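Local coordinates for protein virulence factor (Pectobacterium carotovorum, PDB 2W3Y) that is a virulence factor that probably promotes infection of Drosophila, carries an S-linked palmitate and binds lipid vesicles, at residues 68-73 / 241-246; 175-178 / 184-187; 226-231 / 237-242. One frame throughout, in Å; residues are numbered along the deposited sequence.

Contact 1 of 3, residues 68-73 / 241-246; sequences ERFVAV and KKVDNF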
loop_
_atom_site.group_PDB
_atom_site.type_symbol
_atom_site.label_atom_id
_atom_site.label_comp_id
_atom_site.label_asym_id
_atom_site.label_seq_id
_atom_site.Cartn_x
_atom_site.Cartn_y
_atom_site.Cartn_z
ATOM N N GLU A 68 8.031 -3.926 1.896
ATOM C CA GLU A 68 8.465 -2.550 1.560
ATOM C C GLU A 68 9.381 -2.544 0.317
ATOM O O GLU A 68 9.330 -1.626 -0.517
ATOM C CB GLU A 68 9.135 -1.844 2.745
ATOM C CG GLU A 68 8.192 -1.609 3.946
ATOM C CD GLU A 68 8.644 -0.511 4.922
ATOM O OE1 GLU A 68 9.724 0.112 4.740
ATOM O OE2 GLU A 68 7.882 -0.245 5.888
ATOM N N ARG A 69 10.198 -3.585 0.193
ATOM C CA ARG A 69 11.072 -3.746 -0.963
ATOM C C ARG A 69 10.287 -4.046 -2.242
ATOM O O ARG A 69 10.606 -3.493 -3.299
ATOM C CB ARG A 69 12.116 -4.834 -0.705
ATOM C CG ARG A 69 13.164 -4.420 0.343
ATOM C CD ARG A 69 14.178 -5.533 0.570
ATOM N NE ARG A 69 15.198 -5.499 -0.480
ATOM C CZ ARG A 69 16.157 -6.406 -0.657
ATOM N NH1 ARG A 69 16.254 -7.463 0.146
ATOM N NH2 ARG A 69 17.027 -6.248 -1.650
ATOM N N PHE A 70 9.276 -4.910 -2.134
ATOM C CA PHE A 70 8.352 -5.199 -3.244
ATOM C C PHE A 70 7.570 -3.951 -3.684
ATOM O O PHE A 70 7.418 -3.692 -4.887
ATOM C CB PHE A 70 7.397 -6.344 -2.886
ATOM C CG PHE A 70 7.914 -7.727 -3.261
ATOM C CD1 PHE A 70 8.097 -8.084 -4.598
ATOM C CD2 PHE A 70 8.188 -8.674 -2.266
ATOM C CE1 PHE A 70 8.559 -9.359 -4.944
ATOM C CE2 PHE A 70 8.655 -9.952 -2.588
ATOM C CZ PHE A 70 8.845 -10.301 -3.924
ATOM N N VAL A 71 7.097 -3.168 -2.712
ATOM C CA VAL A 71 6.411 -1.903 -3.014
ATOM C C VAL A 71 7.318 -0.931 -3.780
ATOM O O VAL A 71 6.888 -0.364 -4.802
ATOM C CB VAL A 71 5.759 -1.239 -1.717
ATOM C CG1 VAL A 71 5.220 0.178 -2.021
ATOM C CG2 VAL A 71 4.647 -2.130 -1.167
ATOM N N ALA A 72 8.567 -0.763 -3.319
ATOM C CA ALA A 72 9.544 0.109 -3.996
ATOM C C ALA A 72 9.946 -0.433 -5.396
ATOM O O ALA A 72 10.105 0.350 -6.338
ATOM C CB ALA A 72 10.805 0.332 -3.125
ATOM N N VAL A 73 10.081 -1.759 -5.521
ATOM C CA VAL A 73 10.306 -2.397 -6.856
ATOM C C VAL A 73 9.166 -2.080 -7.841
ATOM O O VAL A 73 9.425 -1.674 -8.980
ATOM C CB VAL A 73 10.564 -3.937 -6.746
ATOM C CG1 VAL A 73 10.442 -4.645 -8.113
ATOM C CG2 VAL A 73 11.925 -4.189 -6.164
ATOM N N LYS A 241 15.909 -17.755 -2.619
ATOM C CA LYS A 241 16.941 -17.226 -3.512
ATOM C C LYS A 241 16.416 -16.440 -4.707
ATOM O O LYS A 241 16.984 -15.399 -5.048
ATOM C CB LYS A 241 17.895 -18.329 -3.994
ATOM C CG LYS A 241 18.967 -18.678 -2.980
ATOM C CD LYS A 241 20.141 -19.416 -3.630
ATOM C CE LYS A 241 19.823 -20.878 -3.926
ATOM N NZ LYS A 241 21.087 -21.652 -4.149
ATOM N N LYS A 242 15.353 -16.919 -5.353
ATOM C CA LYS A 242 14.807 -16.150 -6.478
ATOM C C LYS A 242 14.178 -14.828 -6.015
ATOM O O LYS A 242 14.316 -13.819 -6.696
ATOM C CB LYS A 242 13.881 -16.966 -7.404
ATOM C CG LYS A 242 12.521 -17.362 -6.848
ATOM C CD LYS A 242 11.568 -17.786 -7.991
ATOM C CE LYS A 242 10.597 -16.661 -8.371
ATOM N NZ LYS A 242 10.240 -16.593 -9.814
ATOM N N VAL A 243 13.517 -14.853 -4.856
ATOM C CA VAL A 243 12.990 -13.650 -4.207
ATOM C C VAL A 243 14.125 -12.653 -3.963
ATOM O O VAL A 243 14.089 -11.544 -4.492
ATOM C CB VAL A 243 12.237 -13.985 -2.879
ATOM C CG1 VAL A 243 11.887 -12.714 -2.081
ATOM C CG2 VAL A 243 10.957 -14.808 -3.168
ATOM N N ASP A 244 15.143 -13.076 -3.201
ATOM C CA ASP A 244 16.269 -12.212 -2.813
ATOM C C ASP A 244 17.046 -11.638 -3.993
ATOM O O ASP A 244 17.384 -10.451 -3.977
ATOM C CB ASP A 244 17.222 -12.942 -1.859
ATOM C CG ASP A 244 16.636 -13.110 -0.462
ATOM O OD1 ASP A 244 15.645 -12.407 -0.130
ATOM O OD2 ASP A 244 17.160 -13.958 0.299
ATOM N N ASN A 245 17.301 -12.470 -5.009
ATOM C CA ASN A 245 18.016 -12.037 -6.208
ATOM C C ASN A 245 17.221 -11.012 -7.014
ATOM O O ASN A 245 17.769 -10.017 -7.486
ATOM C CB ASN A 245 18.379 -13.230 -7.115
ATOM C CG ASN A 245 19.526 -14.093 -6.554
ATOM O OD1 ASN A 245 20.377 -13.623 -5.794
ATOM N ND2 ASN A 245 19.544 -15.367 -6.944
ATOM N N PHE A 246 15.932 -11.277 -7.182
ATOM C CA PHE A 246 15.042 -10.370 -7.907
ATOM C C PHE A 246 14.970 -9.012 -7.198
ATOM O O PHE A 246 15.140 -7.961 -7.823
ATOM C CB PHE A 246 13.653 -10.999 -8.021
ATOM C CG PHE A 246 12.623 -10.093 -8.636
ATOM C CD1 PHE A 246 12.453 -10.049 -10.017
ATOM C CD2 PHE A 246 11.808 -9.297 -7.828
ATOM C CE1 PHE A 246 11.510 -9.213 -10.603
ATOM C CE2 PHE A 246 10.856 -8.456 -8.404
ATOM C CZ PHE A 246 10.717 -8.409 -9.795
#

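Contact 2 of 3, residues 175-178 / 184-187; sequences HDLF and NVFY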
loop_
_atom_site.group_PDB
_atom_site.type_symbol
_atom_site.label_atom_id
_atom_site.label_comp_id
_atom_site.label_asym_id
_atom_site.label_seq_id
_atom_site.Cartn_x
_atom_site.Cartn_y
_atom_site.Cartn_z
ATOM N N HIS A 175 0.131 -6.538 7.487
ATOM C CA HIS A 175 0.787 -7.629 8.190
ATOM C C HIS A 175 -0.187 -8.042 9.286
ATOM O O HIS A 175 -0.291 -7.388 10.330
ATOM C CB HIS A 175 2.211 -7.180 8.643
ATOM C CG HIS A 175 3.066 -6.763 7.487
ATOM N ND1 HIS A 175 3.867 -7.649 6.794
ATOM C CD2 HIS A 175 3.119 -5.595 6.800
ATOM C CE1 HIS A 175 4.427 -7.028 5.776
ATOM N NE2 HIS A 175 3.980 -5.783 5.748
ATOM N N ASP A 176 -0.980 -9.074 8.968
ATOM C CA ASP A 176 -2.107 -9.507 9.789
ATOM C C ASP A 176 -1.689 -10.549 10.804
ATOM O O ASP A 176 -1.209 -11.609 10.431
ATOM C CB ASP A 176 -3.229 -10.154 8.958
ATOM C CG ASP A 176 -3.672 -9.320 7.772
ATOM O OD1 ASP A 176 -3.438 -8.093 7.746
ATOM O OD2 ASP A 176 -4.255 -9.927 6.854
ATOM N N LEU A 177 -1.919 -10.244 12.079
ATOM C CA LEU A 177 -1.711 -11.204 13.178
ATOM C C LEU A 177 -3.030 -11.416 13.881
ATOM O O LEU A 177 -3.359 -10.707 14.821
ATOM C CB LEU A 177 -0.627 -10.696 14.145
ATOM C CG LEU A 177 0.628 -10.785 13.288
ATOM C CD1 LEU A 177 1.323 -9.447 13.035
ATOM C CD2 LEU A 177 1.542 -11.951 13.677
ATOM N N PHE A 178 -3.796 -12.375 13.376
ATOM C CA PHE A 178 -5.151 -12.627 13.816
ATOM C C PHE A 178 -5.288 -14.101 14.177
ATOM O O PHE A 178 -4.519 -14.946 13.694
ATOM C CB PHE A 178 -6.153 -12.342 12.676
ATOM C CG PHE A 178 -6.260 -10.888 12.280
ATOM C CD1 PHE A 178 -6.438 -9.885 13.245
ATOM C CD2 PHE A 178 -6.226 -10.525 10.938
ATOM C CE1 PHE A 178 -6.554 -8.539 12.878
ATOM C CE2 PHE A 178 -6.345 -9.182 10.557
ATOM C CZ PHE A 178 -6.503 -8.190 11.535
ATOM N N ASN A 184 -5.700 -20.004 17.234
ATOM C CA ASN A 184 -4.268 -19.869 16.985
ATOM C C ASN A 184 -3.941 -18.707 16.062
ATOM O O ASN A 184 -4.578 -18.535 15.009
ATOM C CB ASN A 184 -3.706 -21.155 16.395
ATOM C CG ASN A 184 -3.913 -22.334 17.308
ATOM O OD1 ASN A 184 -3.638 -22.260 18.501
ATOM N ND2 ASN A 184 -4.425 -23.417 16.758
ATOM N N VAL A 185 -2.935 -17.932 16.449
ATOM C CA VAL A 185 -2.521 -16.758 15.667
ATOM C C VAL A 185 -1.769 -17.159 14.407
ATOM O O VAL A 185 -0.854 -17.995 14.449
ATOM C CB VAL A 185 -1.662 -15.782 16.504
ATOM C CG1 VAL A 185 -1.185 -14.592 15.650
ATOM C CG2 VAL A 185 -2.449 -15.270 17.696
ATOM N N PHE A 186 -2.157 -16.557 13.283
ATOM C CA PHE A 186 -1.422 -16.700 12.046
ATOM C C PHE A 186 -0.857 -15.348 11.586
ATOM O O PHE A 186 -1.351 -14.271 11.980
ATOM C CB PHE A 186 -2.298 -17.331 10.949
ATOM C CG PHE A 186 -3.516 -16.515 10.601
ATOM C CD1 PHE A 186 -3.425 -15.448 9.707
ATOM C CD2 PHE A 186 -4.750 -16.798 11.183
ATOM C CE1 PHE A 186 -4.540 -14.693 9.389
ATOM C CE2 PHE A 186 -5.882 -16.041 10.871
ATOM C CZ PHE A 186 -5.766 -14.979 9.971
ATOM N N TYR A 187 0.185 -15.419 10.766
ATOM C CA TYR A 187 0.715 -14.246 10.084
ATOM C C TYR A 187 0.382 -14.297 8.584
ATOM O O TYR A 187 0.782 -15.233 7.876
ATOM C CB TYR A 187 2.221 -14.086 10.374
ATOM C CG TYR A 187 2.930 -13.032 9.557
ATOM C CD1 TYR A 187 2.429 -11.724 9.454
ATOM C CD2 TYR A 187 4.116 -13.344 8.886
ATOM C CE1 TYR A 187 3.098 -10.763 8.695
ATOM C CE2 TYR A 187 4.785 -12.398 8.137
ATOM C CZ TYR A 187 4.277 -11.110 8.041
ATOM O OH TYR A 187 4.952 -10.167 7.292
#

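Contact 3 of 3, residues 226-231 / 237-242; sequences GTFRIE and ETFKKK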
loop_
_atom_site.group_PDB
_atom_site.type_symbol
_atom_site.label_atom_id
_atom_site.label_comp_id
_atom_site.label_asym_id
_atom_site.label_seq_id
_atom_site.Cartn_x
_atom_site.Cartn_y
_atom_site.Cartn_z
ATOM N N GLY A 226 -2.074 -9.445 -3.517
ATOM C CA GLY A 226 -1.982 -10.857 -3.200
ATOM C C GLY A 226 -1.350 -11.067 -1.849
ATOM O O GLY A 226 -0.903 -10.118 -1.209
ATOM N N THR A 227 -1.325 -12.323 -1.428
ATOM C CA THR A 227 -0.718 -12.744 -0.166
ATOM C C THR A 227 0.677 -13.281 -0.483
ATOM O O THR A 227 0.827 -14.103 -1.384
ATOM C CB THR A 227 -1.566 -13.857 0.475
ATOM O OG1 THR A 227 -2.902 -13.379 0.702
ATOM C CG2 THR A 227 -0.970 -14.344 1.809
ATOM N N PHE A 228 1.699 -12.820 0.244
ATOM C CA PHE A 228 3.051 -13.330 0.027
ATOM C C PHE A 228 3.249 -14.752 0.556
ATOM O O PHE A 228 2.724 -15.114 1.597
ATOM C CB PHE A 228 4.123 -12.399 0.611
ATOM C CG PHE A 228 5.535 -12.846 0.313
ATOM C CD1 PHE A 228 6.025 -12.820 -0.987
ATOM C CD2 PHE A 228 6.371 -13.300 1.336
ATOM C CE1 PHE A 228 7.319 -13.236 -1.270
ATOM C CE2 PHE A 228 7.668 -13.709 1.060
ATOM C CZ PHE A 228 8.142 -13.681 -0.231
ATOM N N ARG A 229 4.029 -15.533 -0.190
ATOM C CA ARG A 229 4.359 -16.911 0.157
ATOM C C ARG A 229 5.443 -16.939 1.232
ATOM O O ARG A 229 6.569 -17.391 0.985
ATOM C CB ARG A 229 4.825 -17.664 -1.092
ATOM C CG ARG A 229 3.779 -17.799 -2.170
ATOM C CD ARG A 229 4.111 -18.956 -3.087
ATOM N NE ARG A 229 4.676 -18.524 -4.352
ATOM C CZ ARG A 229 5.398 -19.295 -5.158
ATOM N NH1 ARG A 229 5.684 -20.545 -4.830
ATOM N NH2 ARG A 229 5.855 -18.797 -6.291
ATOM N N ILE A 230 5.100 -16.459 2.424
ATOM C CA ILE A 230 6.071 -16.332 3.525
ATOM C C ILE A 230 6.560 -17.693 4.062
ATOM O O ILE A 230 7.724 -17.831 4.471
ATOM C CB ILE A 230 5.513 -15.420 4.673
ATOM C CG1 ILE A 230 6.613 -15.004 5.653
ATOM C CG2 ILE A 230 4.320 -16.068 5.383
ATOM C CD1 ILE A 230 7.630 -14.014 5.090
ATOM N N GLU A 231 5.662 -18.677 4.034
ATOM C CA GLU A 231 5.929 -20.056 4.469
ATOM C C GLU A 231 6.994 -20.724 3.602
ATOM O O GLU A 231 7.944 -21.310 4.131
ATOM C CB GLU A 231 4.645 -20.892 4.441
ATOM C CG GLU A 231 3.512 -20.392 5.356
ATOM C CD GLU A 231 2.687 -19.238 4.757
ATOM O OE1 GLU A 231 1.895 -18.644 5.523
ATOM O OE2 GLU A 231 2.833 -18.918 3.544
ATOM N N GLU A 237 14.677 -22.991 0.221
ATOM C CA GLU A 237 15.880 -22.193 -0.023
ATOM C C GLU A 237 15.988 -21.661 -1.456
ATOM O O GLU A 237 16.504 -20.564 -1.674
ATOM C CB GLU A 237 17.151 -22.979 0.336
ATOM C CG GLU A 237 17.210 -23.523 1.775
ATOM C CD GLU A 237 17.578 -22.476 2.831
ATOM O OE1 GLU A 237 17.573 -21.259 2.521
ATOM O OE2 GLU A 237 17.872 -22.883 3.985
ATOM N N THR A 238 15.501 -22.436 -2.423
ATOM C CA THR A 238 15.584 -22.048 -3.833
ATOM C C THR A 238 14.516 -20.997 -4.184
ATOM O O THR A 238 14.688 -20.224 -5.121
ATOM C CB THR A 238 15.514 -23.270 -4.804
ATOM O OG1 THR A 238 14.147 -23.603 -5.081
ATOM C CG2 THR A 238 16.236 -24.484 -4.217
ATOM N N PHE A 239 13.426 -20.974 -3.424
ATOM C CA PHE A 239 12.435 -19.900 -3.544
ATOM C C PHE A 239 12.928 -18.624 -2.837
ATOM O O PHE A 239 12.794 -17.518 -3.380
ATOM C CB PHE A 239 11.064 -20.330 -3.011
ATOM C CG PHE A 239 10.015 -19.244 -3.080
ATOM C CD1 PHE A 239 9.473 -18.854 -4.304
ATOM C CD2 PHE A 239 9.575 -18.612 -1.916
ATOM C CE1 PHE A 239 8.509 -17.848 -4.370
ATOM C CE2 PHE A 239 8.613 -17.609 -1.971
ATOM C CZ PHE A 239 8.074 -17.227 -3.199
ATOM N N LYS A 240 13.492 -18.779 -1.638
ATOM C CA LYS A 240 14.143 -17.669 -0.930
ATOM C C LYS A 240 15.178 -16.965 -1.827
ATOM O O LYS A 240 15.290 -15.732 -1.817
ATOM C CB LYS A 240 14.788 -18.171 0.363
ATOM C CG LYS A 240 15.569 -17.123 1.149
ATOM C CD LYS A 240 15.766 -17.557 2.590
ATOM C CE LYS A 240 16.934 -16.837 3.260
ATOM N NZ LYS A 240 16.792 -15.349 3.314
ATOM N N LYS A 241 15.909 -17.755 -2.619
ATOM C CA LYS A 241 16.941 -17.226 -3.512
ATOM C C LYS A 241 16.416 -16.440 -4.707
ATOM O O LYS A 241 16.984 -15.399 -5.048
ATOM C CB LYS A 241 17.895 -18.329 -3.994
ATOM C CG LYS A 241 18.967 -18.678 -2.980
ATOM C CD LYS A 241 20.141 -19.416 -3.630
ATOM C CE LYS A 241 19.823 -20.878 -3.926
ATOM N NZ LYS A 241 21.087 -21.652 -4.149
ATOM N N LYS A 242 15.353 -16.919 -5.353
ATOM C CA LYS A 242 14.807 -16.150 -6.478
ATOM C C LYS A 242 14.178 -14.828 -6.015
ATOM O O LYS A 242 14.316 -13.819 -6.696
ATOM C CB LYS A 242 13.881 -16.966 -7.404
ATOM C CG LYS A 242 12.521 -17.362 -6.848
ATOM C CD LYS A 242 11.568 -17.786 -7.991
ATOM C CE LYS A 242 10.597 -16.661 -8.371
ATOM N NZ LYS A 242 10.240 -16.593 -9.814
#

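Contact 1 of 3, residues 68-73 / 241-246
Phe246 meets Val73 and Phe70 where helix 237-250 passes helix 57-81, and these three side chains bury more surface in the contact than any others. The short helical segments cross at 50° with their axes 11.7 Å apart, a wide spacing bridged by two phenylalanine rings and two valines. Phe246 swings its ring across this space with CG anti to the backbone N (chi1 174°), which carries the far end of the ring to the other helix. There CE2 lies 3.8 Å from Val73 CG1, the valine branch that stands anti to its own backbone N, and CZ of the same ring is 4.1 Å from that methyl. Phe70 reaches over from one turn earlier: its CE1 is 4.3 Å from Phe246 CE2, and its CE2 is 4.3 Å from Val243 CG1. The two rings thus meet obliquely. Phe105 of helix 91-105 meets both rings, Phe14 of helix 9-18 packs edge-to-face on Phe246, and Leu247 adds to the apolar layer. Toward the periphery, Arg69 NH1 stays 5.0 Å from Asp244 OD1; the arginine instead forms a salt bridge with Asp248, while Asp244 bonds to Tyr233. No hydrogen bond joins the two segments, so their direct contact rests on dispersion and the exclusion of water, with the ionic pairing left to the partly exposed margin.

Contact 2 of 3, residues 175-178 / 184-187
Tyr187 and His175 hold one tight, buried end of this antiparallel pairing. Tyr187 OH and His175 ND1 are 2.8 Å apart in a hydrogen bond whose donor may be either group, and the hydroxyl lies at the imidazole edge, near its plane. The two side chains run side by side, their rings rim to rim with planes 19° apart, and His175 CB touches the tyrosine edge at Tyr187 CE1 (3.7 Å). His175 NE2 bonds to Ser173 OG, which helps fix the ring's rotation. Leu177, the non-hydrogen-bonded partner of Tyr187, lays CD2 4.0 Å from Tyr187 CB. Phe178 and Phe186, the hydrogen-bonded pair, are also close: Phe186 N to Phe178 O is 2.9 Å and nearly straight (169°), whereas Phe178 N to Phe186 O is weak at 3.4 Å. A chi1 of 61° sets the Phe186 ring between its own backbone N and carbonyl carbon, and Phe178 O sits 3.1 Å above one face, displaced toward the rim. The loose side is partly exposed Val185, its CG1 4.2 Å from Leu177 CB, and Asn184 at the surface. In this hairpin, strand 166-179 also pairs in parallel with strand 40-49, and helix 57-81 packs against His175 and Tyr187.

Contact 3 of 3, residues 226-231 / 237-242
Strand 214-228 ends at Phe228, and the chain turns through Arg229, the centre of an inverse gamma turn and the N-cap residue of helix 230-235. The turn is closed by a weak bond from Ile230 N to Phe228 O. The first part of helix 237-250 passes nearby, with no backbone bond between the segments; the nearest CA atoms, those of Arg229 and Phe239, are 9.4 Å apart. Phe239 spans this gap, its CG anti to the backbone N (chi1 178°), so that the ring extends from the helix toward the turn. Its backbone N is bound to Asn236 OD1. Arg229 meets the ring at two points, obliquely. Phe239 CE2 lies 3.9 Å from Arg229 CB, while Phe239 CE1 comes under one face of the guanidinium, 3.4 Å from Arg229 NH2 and 3.5 Å from Arg229 CZ. The planes are tilted by 40°, and the arginine chain is bent at chi3, which brings the guanidinium to CE1. Phe228 adds an apolar touch from the strand end, its CZ 4.3 Å from Phe239 CE2. Arg229 NH1 forms a salt bridge with Glu232 and NH2 bonds to the carbonyl of Ala104, which hold the guanidinium in place. Pairing with Glu232 probably moderates the positive charge, and the contact itself is van der Waals packing of a tilted, doubly anchored guanidinium on one ring carbon of Phe239.

Contacts 1 and 3 adjoin through apolar side chains: their centres are about 10 Å apart, both use helix 237-250, and Phe228 CE1 of contact 3 packs 3.8 Å from Phe70 CE2 of contact 1. Contact 2 lies in the hairpin, its centre about 18 Å from that of contact 3 and about 22 Å from that of contact 1, which it does not touch (nearest atoms about 6 Å apart). It joins contact 3 where Tyr187 CE2 rests 4.0 Å from Ile230 CG1, strands 185-198 and 214-228 being sheet neighbours. Along the chain, contact 2 is nested within the loop that contact 1 closes. The bound palmitic acid lies about 13 Å from the side chain of Asp176 in contact 2.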